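Oxalate biosynthetic component 1 (Burkholderia thailandensis, PDB 5IKY) is a bifunctional enzyme of quorum sensing-dependent oxalogenesis, producing oxalate with a serine hydrolase activity and an additional lyase activity. Local coordinates at residues Arg685-Leu690 / Ala720-Ala725; Glu728-Leu733 / Thr846-Ser851. All coordinates share one frame; numbering follows the deposited sequence.

Interaction 1: residues Arg685-Leu690 / Ala720-Ala725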
loop_
_atom_site.group_PDB
_atom_site.type_symbol
_atom_site.label_atom_id
_atom_site.label_comp_id
_atom_site.label_asym_id
_atom_site.label_seq_id
_atom_site.Cartn_x
_atom_site.Cartn_y
_atom_site.Cartn_z
ATOM N N ARG A 685 23.819 -13.114 -11.494
ATOM C CA ARG A 685 22.373 -12.951 -11.584
ATOM C C ARG A 685 21.745 -13.066 -10.201
ATOM O O ARG A 685 20.742 -12.412 -9.909
ATOM C CB ARG A 685 21.764 -13.981 -12.539
ATOM C CG ARG A 685 22.325 -13.922 -13.956
ATOM C CD ARG A 685 21.405 -14.610 -14.961
ATOM N NE ARG A 685 21.213 -16.026 -14.660
ATOM C CZ ARG A 685 21.990 -17.001 -15.117
ATOM N NH1 ARG A 685 23.023 -16.718 -15.899
ATOM N NH2 ARG A 685 21.737 -18.261 -14.787
ATOM N N CYS A 686 22.346 -13.894 -9.350
ATOM C CA CYS A 686 21.864 -14.067 -7.985
ATOM C C CYS A 686 22.062 -12.793 -7.176
ATOM O O CYS A 686 21.159 -12.358 -6.460
ATOM C CB CYS A 686 22.577 -15.233 -7.301
ATOM S SG CYS A 686 22.111 -15.464 -5.564
ATOM N N LEU A 687 23.250 -12.207 -7.295
ATOM C CA LEU A 687 23.571 -10.962 -6.605
ATOM C C LEU A 687 22.606 -9.853 -7.005
ATOM O O LEU A 687 22.138 -9.091 -6.157
ATOM C CB LEU A 687 25.009 -10.534 -6.903
ATOM C CG LEU A 687 26.124 -11.401 -6.316
ATOM C CD1 LEU A 687 27.470 -10.990 -6.888
ATOM C CD2 LEU A 687 26.133 -11.305 -4.803
ATOM N N GLU A 688 22.316 -9.771 -8.301
ATOM C CA GLU A 688 21.393 -8.767 -8.821
ATOM C C GLU A 688 20.000 -8.964 -8.242
ATOM O O GLU A 688 19.285 -7.999 -7.979
ATOM C CB GLU A 688 21.339 -8.820 -10.351
ATOM C CG GLU A 688 22.571 -8.258 -11.045
ATOM C CD GLU A 688 22.382 -8.120 -12.545
ATOM O OE1 GLU A 688 21.415 -8.702 -13.081
ATOM O OE2 GLU A 688 23.200 -7.426 -13.187
ATOM N N TYR A 689 19.624 -10.222 -8.047
ATOM C CA TYR A 689 18.344 -10.554 -7.441
ATOM C C TYR A 689 18.306 -10.123 -5.977
ATOM O O TYR A 689 17.350 -9.488 -5.534
ATOM C CB TYR A 689 18.072 -12.057 -7.565
ATOM C CG TYR A 689 16.909 -12.551 -6.733
ATOM C CD1 TYR A 689 15.603 -12.222 -7.067
ATOM C CD2 TYR A 689 17.118 -13.357 -5.622
ATOM C CE1 TYR A 689 14.536 -12.673 -6.311
ATOM C CE2 TYR A 689 16.059 -13.815 -4.861
ATOM C CZ TYR A 689 14.771 -13.470 -5.211
ATOM O OH TYR A 689 13.714 -13.923 -4.459
ATOM N N LEU A 690 19.359 -10.461 -5.237
ATOM C CA LEU A 690 19.425 -10.168 -3.808
ATOM C C LEU A 690 19.301 -8.678 -3.494
ATOM O O LEU A 690 18.546 -8.292 -2.605
ATOM C CB LEU A 690 20.727 -10.709 -3.216
ATOM C CG LEU A 690 20.797 -12.221 -3.006
ATOM C CD1 LEU A 690 22.185 -12.628 -2.536
ATOM C CD2 LEU A 690 19.738 -12.673 -2.012
ATOM N N ALA A 720 26.663 -3.327 0.885
ATOM C CA ALA A 720 28.003 -2.929 0.464
ATOM C C ALA A 720 28.800 -4.136 -0.025
ATOM O O ALA A 720 29.524 -4.054 -1.017
ATOM C CB ALA A 720 28.734 -2.237 1.602
ATOM N N LEU A 721 28.654 -5.252 0.679
ATOM C CA LEU A 721 29.357 -6.483 0.335
ATOM C C LEU A 721 28.805 -7.103 -0.943
ATOM O O LEU A 721 29.562 -7.592 -1.783
ATOM C CB LEU A 721 29.269 -7.488 1.485
ATOM C CG LEU A 721 30.087 -7.131 2.726
ATOM C CD1 LEU A 721 29.776 -8.076 3.872
ATOM C CD2 LEU A 721 31.564 -7.162 2.389
ATOM N N LEU A 722 27.484 -7.083 -1.082
ATOM C CA LEU A 722 26.828 -7.636 -2.263
ATOM C C LEU A 722 27.234 -6.889 -3.528
ATOM O O LEU A 722 27.544 -7.503 -4.548
ATOM C CB LEU A 722 25.309 -7.600 -2.099
ATOM C CG LEU A 722 24.729 -8.587 -1.089
ATOM C CD1 LEU A 722 23.222 -8.411 -0.964
ATOM C CD2 LEU A 722 25.080 -10.006 -1.489
ATOM N N TYR A 723 27.232 -5.562 -3.459
ATOM C CA TYR A 723 27.629 -4.746 -4.603
ATOM C C TYR A 723 29.128 -4.837 -4.860
ATOM O O TYR A 723 29.582 -4.626 -5.982
ATOM C CB TYR A 723 27.216 -3.288 -4.398
ATOM C CG TYR A 723 25.803 -3.004 -4.855
ATOM C CD1 TYR A 723 25.452 -3.137 -6.192
ATOM C CD2 TYR A 723 24.823 -2.607 -3.953
ATOM C CE1 TYR A 723 24.164 -2.889 -6.620
ATOM C CE2 TYR A 723 23.530 -2.351 -4.374
ATOM C CZ TYR A 723 23.208 -2.491 -5.710
ATOM O OH TYR A 723 21.927 -2.238 -6.142
ATOM N N HIS A 724 29.890 -5.150 -3.817
ATOM C CA HIS A 724 31.323 -5.375 -3.960
ATOM C C HIS A 724 31.577 -6.551 -4.896
ATOM O O HIS A 724 32.352 -6.447 -5.847
ATOM C CB HIS A 724 31.965 -5.630 -2.596
ATOM C CG HIS A 724 33.458 -5.738 -2.635
ATOM N ND1 HIS A 724 34.117 -6.798 -3.221
ATOM C CD2 HIS A 724 34.421 -4.921 -2.148
ATOM C CE1 HIS A 724 35.421 -6.624 -3.101
ATOM N NE2 HIS A 724 35.632 -5.494 -2.452
ATOM N N ALA A 725 30.915 -7.670 -4.619
ATOM C CA ALA A 725 31.031 -8.855 -5.458
ATOM C C ALA A 725 30.418 -8.599 -6.829
ATOM O O ALA A 725 30.908 -9.096 -7.844
ATOM C CB ALA A 725 30.363 -10.048 -4.791
#

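Interaction 2: residues Glu728-Leu733 / Thr846-Ser851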
loop_
_atom_site.group_PDB
_atom_site.type_symbol
_atom_site.label_atom_id
_atom_site.label_comp_id
_atom_site.label_asym_id
_atom_site.label_seq_id
_atom_site.Cartn_x
_atom_site.Cartn_y
_atom_site.Cartn_z
ATOM N N GLU A 728 32.901 -6.613 -8.986
ATOM C CA GLU A 728 33.969 -7.478 -9.474
ATOM C C GLU A 728 33.534 -8.307 -10.680
ATOM O O GLU A 728 34.248 -8.383 -11.681
ATOM C CB GLU A 728 34.445 -8.406 -8.357
ATOM C CG GLU A 728 35.373 -9.519 -8.817
ATOM C CD GLU A 728 36.834 -9.173 -8.629
ATOM O OE1 GLU A 728 37.135 -7.997 -8.336
ATOM O OE2 GLU A 728 37.681 -10.080 -8.769
ATOM N N LEU A 729 32.361 -8.923 -10.578
ATOM C CA LEU A 729 31.862 -9.799 -11.633
ATOM C C LEU A 729 31.458 -9.025 -12.886
ATOM O O LEU A 729 31.598 -9.523 -14.002
ATOM C CB LEU A 729 30.678 -10.623 -11.124
ATOM C CG LEU A 729 30.991 -11.695 -10.079
ATOM C CD1 LEU A 729 29.720 -12.387 -9.629
ATOM C CD2 LEU A 729 31.985 -12.705 -10.628
ATOM N N THR A 730 30.954 -7.810 -12.698
ATOM C CA THR A 730 30.509 -6.993 -13.821
ATOM C C THR A 730 31.698 -6.426 -14.592
ATOM O O THR A 730 31.690 -6.391 -15.823
ATOM C CB THR A 730 29.600 -5.842 -13.354
ATOM O OG1 THR A 730 28.448 -6.382 -12.692
ATOM C CG2 THR A 730 29.145 -5.005 -14.537
ATOM N N LEU A 731 32.721 -5.992 -13.862
ATOM C CA LEU A 731 33.925 -5.439 -14.473
ATOM C C LEU A 731 34.617 -6.463 -15.360
ATOM O O LEU A 731 35.074 -6.137 -16.456
ATOM C CB LEU A 731 34.892 -4.940 -13.400
ATOM C CG LEU A 731 34.532 -3.600 -12.758
ATOM C CD1 LEU A 731 35.442 -3.311 -11.583
ATOM C CD2 LEU A 731 34.617 -2.487 -13.787
ATOM N N GLU A 732 34.690 -7.700 -14.881
ATOM C CA GLU A 732 35.306 -8.773 -15.649
ATOM C C GLU A 732 34.546 -8.994 -16.956
ATOM O O GLU A 732 35.142 -9.269 -17.999
ATOM C CB GLU A 732 35.355 -10.061 -14.825
ATOM C CG GLU A 732 35.152 -11.340 -15.622
ATOM C CD GLU A 732 35.241 -12.582 -14.756
ATOM O OE1 GLU A 732 34.803 -12.523 -13.586
ATOM O OE2 GLU A 732 35.757 -13.614 -15.241
ATOM N N LEU A 733 33.229 -8.831 -16.895
ATOM C CA LEU A 733 32.383 -8.978 -18.073
ATOM C C LEU A 733 32.531 -7.782 -19.013
ATOM O O LEU A 733 32.271 -7.888 -20.213
ATOM C CB LEU A 733 30.919 -9.144 -17.658
ATOM C CG LEU A 733 30.056 -10.080 -18.503
ATOM C CD1 LEU A 733 30.656 -11.479 -18.530
ATOM C CD2 LEU A 733 28.636 -10.118 -17.968
ATOM N N THR A 846 38.110 0.244 -14.024
ATOM C CA THR A 846 37.030 1.072 -14.548
ATOM C C THR A 846 35.982 1.353 -13.468
ATOM O O THR A 846 35.658 0.479 -12.665
ATOM C CB THR A 846 36.353 0.402 -15.766
ATOM O OG1 THR A 846 37.342 0.095 -16.755
ATOM C CG2 THR A 846 35.303 1.315 -16.378
ATOM N N VAL A 847 35.468 2.580 -13.449
ATOM C CA VAL A 847 34.431 2.959 -12.496
ATOM C C VAL A 847 33.043 2.742 -13.089
ATOM O O VAL A 847 32.656 3.411 -14.048
ATOM C CB VAL A 847 34.569 4.431 -12.062
ATOM C CG1 VAL A 847 33.409 4.831 -11.165
ATOM C CG2 VAL A 847 35.898 4.657 -11.360
ATOM N N ILE A 848 32.301 1.799 -12.517
ATOM C CA ILE A 848 30.942 1.516 -12.965
ATOM C C ILE A 848 29.926 1.810 -11.867
ATOM O O ILE A 848 30.288 2.257 -10.777
ATOM C CB ILE A 848 30.784 0.053 -13.420
ATOM C CG1 ILE A 848 31.246 -0.903 -12.319
ATOM C CG2 ILE A 848 31.566 -0.190 -14.702
ATOM C CD1 ILE A 848 31.072 -2.364 -12.670
ATOM N N GLU A 849 28.656 1.554 -12.163
ATOM C CA GLU A 849 27.569 1.866 -11.243
ATOM C C GLU A 849 27.725 1.149 -9.901
ATOM O O GLU A 849 27.535 1.751 -8.844
ATOM C CB GLU A 849 26.223 1.509 -11.878
ATOM C CG GLU A 849 25.114 1.255 -10.870
ATOM C CD GLU A 849 23.940 0.489 -11.456
ATOM O OE1 GLU A 849 23.999 -0.760 -11.491
ATOM O OE2 GLU A 849 22.957 1.135 -11.874
ATOM N N ALA A 850 28.094 -0.128 -9.950
ATOM C CA ALA A 850 28.263 -0.921 -8.737
ATOM C C ALA A 850 29.380 -0.370 -7.854
ATOM O O ALA A 850 29.344 -0.520 -6.633
ATOM C CB ALA A 850 28.536 -2.377 -9.091
ATOM N N SER A 851 30.372 0.261 -8.477
ATOM C CA SER A 851 31.467 0.881 -7.739
ATOM C C SER A 851 30.941 2.007 -6.855
ATOM O O SER A 851 31.331 2.135 -5.695
ATOM C CB SER A 851 32.534 1.422 -8.697
ATOM O OG SER A 851 32.919 0.447 -9.652
#

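Interaction 1: residues Arg685-Leu690 / Ala720-Ala725
No ring enters the seam where Leu687 and Leu690 meet Leu722 and Ala725; the aromatic groups lie beyond it. Tyr689 turns its ring against Tyr568, the planes inclined by about 30°, and His724 meets His854 edge-to-face. Between these flanks aliphatic side chains make the contact, with Leu687 CD1 also 3.8 Å from the carbonyl carbon Ala725 C. Leu687 is the forked piece: its CD2 lies 3.7 Å from Leu722 CD2, while its CD1 rests 3.7 Å from Ala725 CB, the branches reaching residues three apart on the facing helix. With CG beside the backbone N (chi1 -69°), Leu687 carries its fork across the gap. Both segments belong to the cap-domain family region, and their helices run roughly antiparallel, at 150° with local axes 9.7 Å apart. Leu687 and Leu722 give the closest CA pair, 6.4 Å. One turn on, the side chain of Leu690 crosses that of Leu722 at about a right angle, its CD1 4.0 Å from Leu722 CD2, a methyl thus shared by two leucines. All four touching residues are buried. Helix 554-560 covers the seam through Leu558 on Leu687 and Ile557 on Ala725, and Leu561 touches both Leu687 and Leu722.

Interaction 2: residues Glu728-Leu733 / Thr846-Ser851
Leu731 and Ile848 form the centre of this contact, with CD1 of Ile848 reaching to 3.7 Å from Leu731 CG and equally near its CD2. The same terminal methyl lies 3.8 Å from Thr730 CG2, so it sits against two consecutive residues of helix 715-734. CG1 of Ile848 stands between the backbone N and the carbonyl carbon (chi1 54°), and the extended second torsion then carries CD1 forward to the helix. The loop is approached as well: Leu731 CD2 is 3.3 Å from Thr846 O, a carbonyl oxygen, and Leu731 CD2 is 3.9 Å from Thr846 CB.

In the next shell, Thr730 has its hydroxyl turned back to Leu726 O of its own helix, a hydrogen bond that leaves CG2 facing Ile848. On the other side, Ile848 occupies the N-cap position of helix 849-860. Its N-H is received by Ser851 OG at 3.2 Å and 159°, one half of a capping box; the isoleucine side chain cannot supply the reciprocal acceptor. Glu612 OE2 accepts from Glu849 N in the first turn, and Lys742 NZ binds Val847 O. Arg734 packs on Thr846 and Ile848, while Arg727 touches Ala850 and Ser851. The last turns of helix 715-734 are thus joined to the C-terminal alpha/beta-hydrolase family region.

No hydrogen bond crosses between 728-733 and 846-851. Their contact, burying 204 Å² in total, therefore probably rests mainly on dispersion and hydrophobic burial, with one methyl against a carbonyl oxygen, whereas the polar bonds at the helix start are consistent with holding Ile848 in place.

From the N terminus, interaction 1 opens on helix 682-690 and closes on helix 715-734, bracketing 29 residues. Interaction 2 opens further along that same helix and closes at the start of helix 849-860, after 112 residues that include four strands of the mixed hydrolase sheet. The two loops follow in series, neither nested nor crossed. Helix 715-734 is their common element: interaction 1 joins it to another cap helix, interaction 2 to the C-terminal alpha/beta-hydrolase part. Their centres are about 12 Å apart; Leu687 CD1 lies 3.8 Å from Leu729 CD1, and Tyr723 O is 4.0 Å from Ala850 CB, so the two contacts are neighbours on one helix.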